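Local coordinates for protein putative oxidoreductase (Yersinia pestis, PDB 3KUX) that probably works as an NAD(P)-dependent oxidoreductase, joining a dinucleotide-binding Rossmann domain to a C-terminal alpha/beta domain built on a large mixed sheet, at residues A[158-162]-A[206-210]; A[131-135]-A[295-301]; A[194-198]-A[345-349]. All coordinates share one frame; numbering follows the deposited sequence.

Contact 1: residues A[158-162]-A[206-210]; sequences YRPEI and RPGSQ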
# COMPACT_ATOMS: atom_id res chain seq x y z
N TYR A 158 -12.73 -11.77 10.23
CA TYR A 158 -13.32 -12.25 11.47
C TYR A 158 -12.26 -12.43 12.53
O TYR A 158 -11.63 -13.48 12.61
CB TYR A 158 -14.06 -13.57 11.25
CG TYR A 158 -14.85 -14.00 12.46
CD1 TYR A 158 -15.99 -13.30 12.86
CD2 TYR A 158 -14.47 -15.10 13.21
CE1 TYR A 158 -16.71 -13.68 13.96
CE2 TYR A 158 -15.19 -15.50 14.32
CZ TYR A 158 -16.31 -14.78 14.69
OH TYR A 158 -17.03 -15.16 15.80
N ARG A 159 -12.06 -11.40 13.34
CA ARG A 159 -11.30 -11.55 14.58
C ARG A 159 -12.05 -10.93 15.74
O ARG A 159 -11.88 -9.75 16.05
CB ARG A 159 -9.89 -10.97 14.45
CG ARG A 159 -9.81 -9.57 13.89
CD ARG A 159 -8.51 -9.40 13.13
NE ARG A 159 -8.43 -10.38 12.05
CZ ARG A 159 -7.30 -10.80 11.50
NH1 ARG A 159 -6.13 -10.33 11.94
NH2 ARG A 159 -7.33 -11.69 10.51
N PRO A 160 -12.91 -11.73 16.40
CA PRO A 160 -13.73 -11.30 17.52
C PRO A 160 -12.90 -11.09 18.78
O PRO A 160 -13.30 -10.35 19.67
CB PRO A 160 -14.68 -12.47 17.71
CG PRO A 160 -13.88 -13.65 17.30
CD PRO A 160 -13.05 -13.17 16.14
N GLU A 161 -11.73 -11.73 18.83
CA GLU A 161 -10.84 -11.62 19.97
C GLU A 161 -9.99 -10.35 19.89
O GLU A 161 -9.29 -10.12 18.90
CB GLU A 161 -9.94 -12.86 20.08
CG GLU A 161 -8.84 -12.95 19.03
CD GLU A 161 -9.34 -13.39 17.66
OE1 GLU A 161 -10.00 -14.45 17.58
OE2 GLU A 161 -9.06 -12.69 16.66
N ILE A 162 -10.02 -9.54 20.94
CA ILE A 162 -9.32 -8.27 20.97
C ILE A 162 -7.86 -8.37 21.35
O ILE A 162 -7.51 -8.08 22.50
CB ILE A 162 -9.96 -7.32 21.99
CG1 ILE A 162 -11.47 -7.54 22.05
CG2 ILE A 162 -9.61 -5.89 21.68
CD1 ILE A 162 -12.08 -7.16 23.39
N ARG A 206 -17.24 -4.32 17.52
CA ARG A 206 -16.75 -5.40 18.38
C ARG A 206 -16.66 -4.98 19.84
O ARG A 206 -15.94 -4.04 20.17
CB ARG A 206 -15.39 -5.89 17.90
CG ARG A 206 -14.79 -6.97 18.78
CD ARG A 206 -13.43 -7.36 18.30
NE ARG A 206 -12.60 -6.18 18.09
CZ ARG A 206 -11.43 -6.19 17.46
NH1 ARG A 206 -10.94 -7.32 16.98
NH2 ARG A 206 -10.75 -5.06 17.32
N PRO A 207 -17.40 -5.67 20.72
CA PRO A 207 -17.27 -5.42 22.16
C PRO A 207 -15.83 -5.63 22.59
O PRO A 207 -15.25 -6.69 22.31
CB PRO A 207 -18.16 -6.50 22.79
CG PRO A 207 -19.15 -6.84 21.73
CD PRO A 207 -18.40 -6.71 20.43
N GLY A 208 -15.23 -4.63 23.22
CA GLY A 208 -13.84 -4.73 23.66
C GLY A 208 -12.86 -4.02 22.75
O GLY A 208 -11.70 -3.83 23.11
N SER A 209 -13.32 -3.62 21.56
CA SER A 209 -12.49 -2.83 20.65
C SER A 209 -12.06 -1.53 21.33
O SER A 209 -12.83 -0.94 22.10
CB SER A 209 -13.23 -2.52 19.35
OG SER A 209 -13.22 -3.63 18.47
N GLN A 210 -10.84 -1.09 21.06
CA GLN A 210 -10.33 0.15 21.62
C GLN A 210 -10.23 1.24 20.55
O GLN A 210 -10.25 2.43 20.86
CB GLN A 210 -8.97 -0.06 22.29
CG GLN A 210 -9.04 -0.83 23.62
CD GLN A 210 -9.85 -0.09 24.68
OE1 GLN A 210 -9.88 1.14 24.72
NE2 GLN A 210 -10.52 -0.86 25.54
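R206 reaches across to the backbone of R159 from the first position of a type II beta turn, R206 to S209, which lies in the connection between the antiparallel strands 197-203 and 214-221 of the C-terminal alpha/beta domain. The partner segment, 158-162, belongs to the loop that leaves strand 148-156, so the contact ties two surface loops at one end of the large sheet. The R206 side chain sets out extended, CG anti to the backbone N (chi1 177°), and then bends at chi3 (50°), which carries the guanidinium over to the other loop. On the way its CD lies 3.3 Å from P160 O. At the end NH1 donates to R159 O over 2.8 Å; NH1 sits nearly in line with the C=O bond, and R159 O lies 18° out of the guanidinium plane, while I162 CA lies over one face of that group. P207 takes the second position of the turn and G208, with positive phi, the third. The poorly ordered I162 side chain lies against both, its exact placing doubtful. S209 closes the turn, its N bonded to R206 O at 3.0 Å. Its hydroxyl also holds the arginine from within the turn and is bonded in addition to D213, whose carboxylate takes the R206 backbone N-H as well. The rotation of the guanidinium is therefore set at two points: NH1 on R159 O, and NE on S209 OG at 2.7 Å, close to the guanidinium plane.

Contact 2: residues A[131-135]-A[295-301]; sequences SDFLT and LLTLPGN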
# COMPACT_ATOMS: atom_id res chain seq x y z
N SER A 131 -2.63 -9.15 -6.63
CA SER A 131 -3.13 -9.94 -7.75
C SER A 131 -4.48 -9.43 -8.24
O SER A 131 -4.68 -9.24 -9.44
CB SER A 131 -3.26 -11.40 -7.34
OG SER A 131 -4.10 -11.52 -6.20
N ASP A 132 -5.41 -9.20 -7.32
CA ASP A 132 -6.74 -8.79 -7.73
C ASP A 132 -6.74 -7.44 -8.44
O ASP A 132 -7.36 -7.27 -9.49
CB ASP A 132 -7.73 -8.83 -6.55
CG ASP A 132 -7.14 -8.29 -5.26
OD1 ASP A 132 -6.49 -7.22 -5.30
OD2 ASP A 132 -7.34 -8.93 -4.20
N PHE A 133 -6.01 -6.48 -7.89
CA PHE A 133 -5.96 -5.14 -8.45
C PHE A 133 -5.36 -5.12 -9.86
O PHE A 133 -5.93 -4.52 -10.78
CB PHE A 133 -5.19 -4.20 -7.52
CG PHE A 133 -5.24 -2.76 -7.95
CD1 PHE A 133 -6.41 -2.03 -7.86
CD2 PHE A 133 -4.09 -2.13 -8.42
CE1 PHE A 133 -6.46 -0.71 -8.26
CE2 PHE A 133 -4.13 -0.80 -8.81
CZ PHE A 133 -5.31 -0.09 -8.73
N LEU A 134 -4.21 -5.76 -10.03
CA LEU A 134 -3.61 -5.85 -11.36
C LEU A 134 -4.64 -6.38 -12.35
O LEU A 134 -4.89 -5.78 -13.40
CB LEU A 134 -2.36 -6.74 -11.33
CG LEU A 134 -1.16 -6.16 -10.57
CD1 LEU A 134 -0.08 -7.21 -10.36
CD2 LEU A 134 -0.61 -4.94 -11.28
N THR A 135 -5.25 -7.51 -12.00
CA THR A 135 -6.22 -8.15 -12.87
C THR A 135 -7.30 -7.17 -13.27
O THR A 135 -7.68 -7.08 -14.45
CB THR A 135 -6.88 -9.34 -12.17
OG1 THR A 135 -5.87 -10.28 -11.78
CG2 THR A 135 -7.87 -10.02 -13.11
N LEU A 295 -12.35 -15.16 -14.89
CA LEU A 295 -11.29 -14.35 -15.47
C LEU A 295 -9.95 -14.71 -14.84
O LEU A 295 -9.78 -14.61 -13.62
CB LEU A 295 -11.58 -12.87 -15.25
CG LEU A 295 -10.45 -11.91 -15.63
CD1 LEU A 295 -10.30 -11.86 -17.14
CD2 LEU A 295 -10.75 -10.53 -15.08
N LEU A 296 -9.01 -15.13 -15.68
CA LEU A 296 -7.67 -15.49 -15.23
C LEU A 296 -7.06 -14.38 -14.38
O LEU A 296 -6.90 -13.25 -14.85
CB LEU A 296 -6.79 -15.73 -16.45
CG LEU A 296 -5.33 -16.10 -16.18
CD1 LEU A 296 -5.26 -17.53 -15.65
CD2 LEU A 296 -4.49 -15.93 -17.43
N THR A 297 -6.72 -14.70 -13.14
CA THR A 297 -6.17 -13.70 -12.22
C THR A 297 -4.65 -13.53 -12.37
O THR A 297 -3.89 -14.47 -12.14
CB THR A 297 -6.44 -14.10 -10.75
OG1 THR A 297 -7.85 -14.23 -10.55
CG2 THR A 297 -5.89 -13.05 -9.81
N LEU A 298 -4.21 -12.33 -12.73
CA LEU A 298 -2.78 -12.06 -12.78
C LEU A 298 -2.15 -12.28 -11.40
O LEU A 298 -2.78 -12.01 -10.37
CB LEU A 298 -2.52 -10.63 -13.25
CG LEU A 298 -3.10 -10.33 -14.63
CD1 LEU A 298 -2.73 -8.92 -15.07
CD2 LEU A 298 -2.62 -11.35 -15.64
N PRO A 299 -0.92 -12.79 -11.38
CA PRO A 299 -0.22 -12.99 -10.11
C PRO A 299 0.12 -11.67 -9.43
O PRO A 299 0.40 -10.67 -10.10
CB PRO A 299 1.07 -13.71 -10.52
CG PRO A 299 0.76 -14.33 -11.85
CD PRO A 299 -0.22 -13.43 -12.51
N GLY A 300 0.09 -11.66 -8.09
CA GLY A 300 0.53 -10.50 -7.32
C GLY A 300 1.99 -10.26 -7.64
O GLY A 300 2.71 -11.18 -8.02
N ASN A 301 2.45 -9.02 -7.49
CA ASN A 301 3.80 -8.69 -7.92
C ASN A 301 4.41 -7.55 -7.14
O ASN A 301 4.73 -6.49 -7.70
CB ASN A 301 3.79 -8.37 -9.42
CG ASN A 301 5.18 -8.27 -10.01
OD1 ASN A 301 6.14 -8.83 -9.47
ND2 ASN A 301 5.30 -7.55 -11.12
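The first turn of helix 131-142 packs along the extended connection between the edge strand 290-295 of the mixed sheet and helix 303-313; T135 supplies the polar link, and S131 and L134 pack beside it. T135 has its OG1 beside the backbone N (chi1 -58°), which lets the hydroxyl donate back to S131 O at 2.8 Å. That carbonyl takes the T135 backbone N on the opposite face of its plane. The same OG1 accepts a weak bond from L298 N, also at 2.8 Å, linking helix and connection. The methyl of T135 goes the other way, CG2 meeting L295 CD2 tip to tip at 3.5 Å, with Y250 of strand 248-252 touching both side chains. The T297 side chain crosses that of T135 at about a right angle, its CG2 against T135 OG1, while its own hydroxyl is bonded to D279. One turn back, S131 lies close against the backbone of G300, CA to CA 3.7 Å, and its OG is held by D276. L298 CD1 packs on L134 CB at 4.3 Å. CD1 of L134 lies against the last residues of the connection, 3.5 Å from P299 O and 4.1 Å from N301 CB.

Contact 3: residues A[194-198]-A[345-349]; sequences LPETL and ALPII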
# COMPACT_ATOMS: atom_id res chain seq x y z
N LEU A 194 -10.03 11.41 -8.58
CA LEU A 194 -10.63 12.01 -7.40
C LEU A 194 -12.14 12.05 -7.48
O LEU A 194 -12.70 12.34 -8.54
CB LEU A 194 -10.12 13.44 -7.23
CG LEU A 194 -8.67 13.58 -6.77
CD1 LEU A 194 -8.21 15.01 -6.96
CD2 LEU A 194 -8.54 13.14 -5.31
N PRO A 195 -12.81 11.75 -6.37
CA PRO A 195 -14.26 11.84 -6.30
C PRO A 195 -14.70 13.29 -6.12
O PRO A 195 -13.86 14.18 -5.99
CB PRO A 195 -14.60 11.03 -5.05
CG PRO A 195 -13.41 11.22 -4.17
CD PRO A 195 -12.22 11.33 -5.09
N GLU A 196 -16.01 13.54 -6.12
CA GLU A 196 -16.53 14.86 -5.82
C GLU A 196 -16.76 15.00 -4.31
O GLU A 196 -16.44 16.03 -3.72
CB GLU A 196 -17.82 15.13 -6.60
CG GLU A 196 -17.62 15.23 -8.11
CD GLU A 196 -18.86 15.73 -8.84
OE1 GLU A 196 -19.95 15.16 -8.63
OE2 GLU A 196 -18.74 16.69 -9.64
N THR A 197 -17.30 13.96 -3.70
CA THR A 197 -17.49 13.94 -2.26
C THR A 197 -17.04 12.63 -1.64
O THR A 197 -17.11 11.58 -2.28
CB THR A 197 -18.96 14.16 -1.88
OG1 THR A 197 -19.74 13.05 -2.34
CG2 THR A 197 -19.48 15.44 -2.50
N LEU A 198 -16.60 12.69 -0.39
CA LEU A 198 -16.27 11.50 0.39
C LEU A 198 -17.15 11.44 1.63
O LEU A 198 -17.17 12.38 2.42
CB LEU A 198 -14.80 11.54 0.80
CG LEU A 198 -14.40 10.50 1.85
CD1 LEU A 198 -14.39 9.11 1.24
CD2 LEU A 198 -13.04 10.82 2.43
N ALA A 345 -21.30 13.83 3.67
CA ALA A 345 -20.43 13.65 2.52
C ALA A 345 -19.76 14.99 2.28
O ALA A 345 -20.42 15.97 1.92
CB ALA A 345 -21.23 13.22 1.31
N LEU A 346 -18.46 15.05 2.53
CA LEU A 346 -17.71 16.30 2.37
C LEU A 346 -17.06 16.37 0.99
O LEU A 346 -16.71 15.34 0.42
CB LEU A 346 -16.65 16.43 3.46
CG LEU A 346 -17.19 16.66 4.88
CD1 LEU A 346 -16.09 16.49 5.92
CD2 LEU A 346 -17.83 18.04 4.99
N PRO A 347 -16.91 17.58 0.45
CA PRO A 347 -16.35 17.75 -0.88
C PRO A 347 -14.83 17.78 -0.86
O PRO A 347 -14.23 18.30 0.08
CB PRO A 347 -16.89 19.11 -1.31
CG PRO A 347 -17.03 19.87 -0.04
CD PRO A 347 -17.35 18.86 1.03
N ILE A 348 -14.22 17.21 -1.90
CA ILE A 348 -12.79 17.35 -2.14
C ILE A 348 -12.53 18.72 -2.75
O ILE A 348 -13.23 19.13 -3.68
CB ILE A 348 -12.29 16.27 -3.11
CG1 ILE A 348 -12.25 14.90 -2.43
CG2 ILE A 348 -10.93 16.64 -3.68
CD1 ILE A 348 -13.60 14.36 -2.05
N ILE A 349 -11.52 19.42 -2.24
CA ILE A 349 -11.22 20.77 -2.71
C ILE A 349 -9.72 20.99 -2.93
O ILE A 349 -8.91 20.07 -2.78
CB ILE A 349 -11.72 21.84 -1.71
CG1 ILE A 349 -12.99 21.37 -0.99
CG2 ILE A 349 -11.96 23.18 -2.43
CD1 ILE A 349 -13.32 22.17 0.26
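I348, L198 and T197 carry most of this contact, in which the short C-terminal strand 346-347 pairs antiparallel with strand 197-203 and finishes one edge of the mixed sheet. I348 lies just beyond the paired residues. Its N donates to E196 O at 3.1 Å, fairly straight (160°) but from above the carbonyl plane. With CG1 beside the backbone N (chi1 -73°), its side chain crosses the P195 ring at about a right angle, CD1 touching P195 CG at 3.8 Å and L198 CB at 4.2 Å. L332 of helix 323-342 meets the same isoleucine. L198 forms a hydrogen-bonded pair with L346: the N of L198 reaches L346 O at 2.8 Å, nearly in line with the C=O bond, and L346 N returns to L198 O at 3.0 Å from above that carbonyl's plane. Both leucines point to one face of the sheet, where L346 packs on L335 and A338 of helix 323-342. T197 and P347, a non-hydrogen-bonded pair, share the opposite face. The CA of T197 makes a CA-H...O contact of 3.1 Å with L346 O. On the side-chain side, T197 OG1 lies 3.9 Å from A345 CB.

How the contacts relate
The three contacts lie well apart, none touching another: centres are 31 Å apart for contacts 1 and 2 and for contacts 1 and 3, and 29 Å for contacts 2 and 3, whose nearest atoms are about 12 Å apart. What joins them is the large mixed sheet of the C-terminal domain. Contact 2 sits where the chain leaves one outermost strand, 290-295; contact 3 adds the other, 346-347; contact 1 joins loops that follow strands 148-156 and 197-203. Strand 197-203 runs directly from contact 3 to the loop of contact 1. Along the sequence contact 1 is nested inside contact 2, whereas contact 3 crosses both.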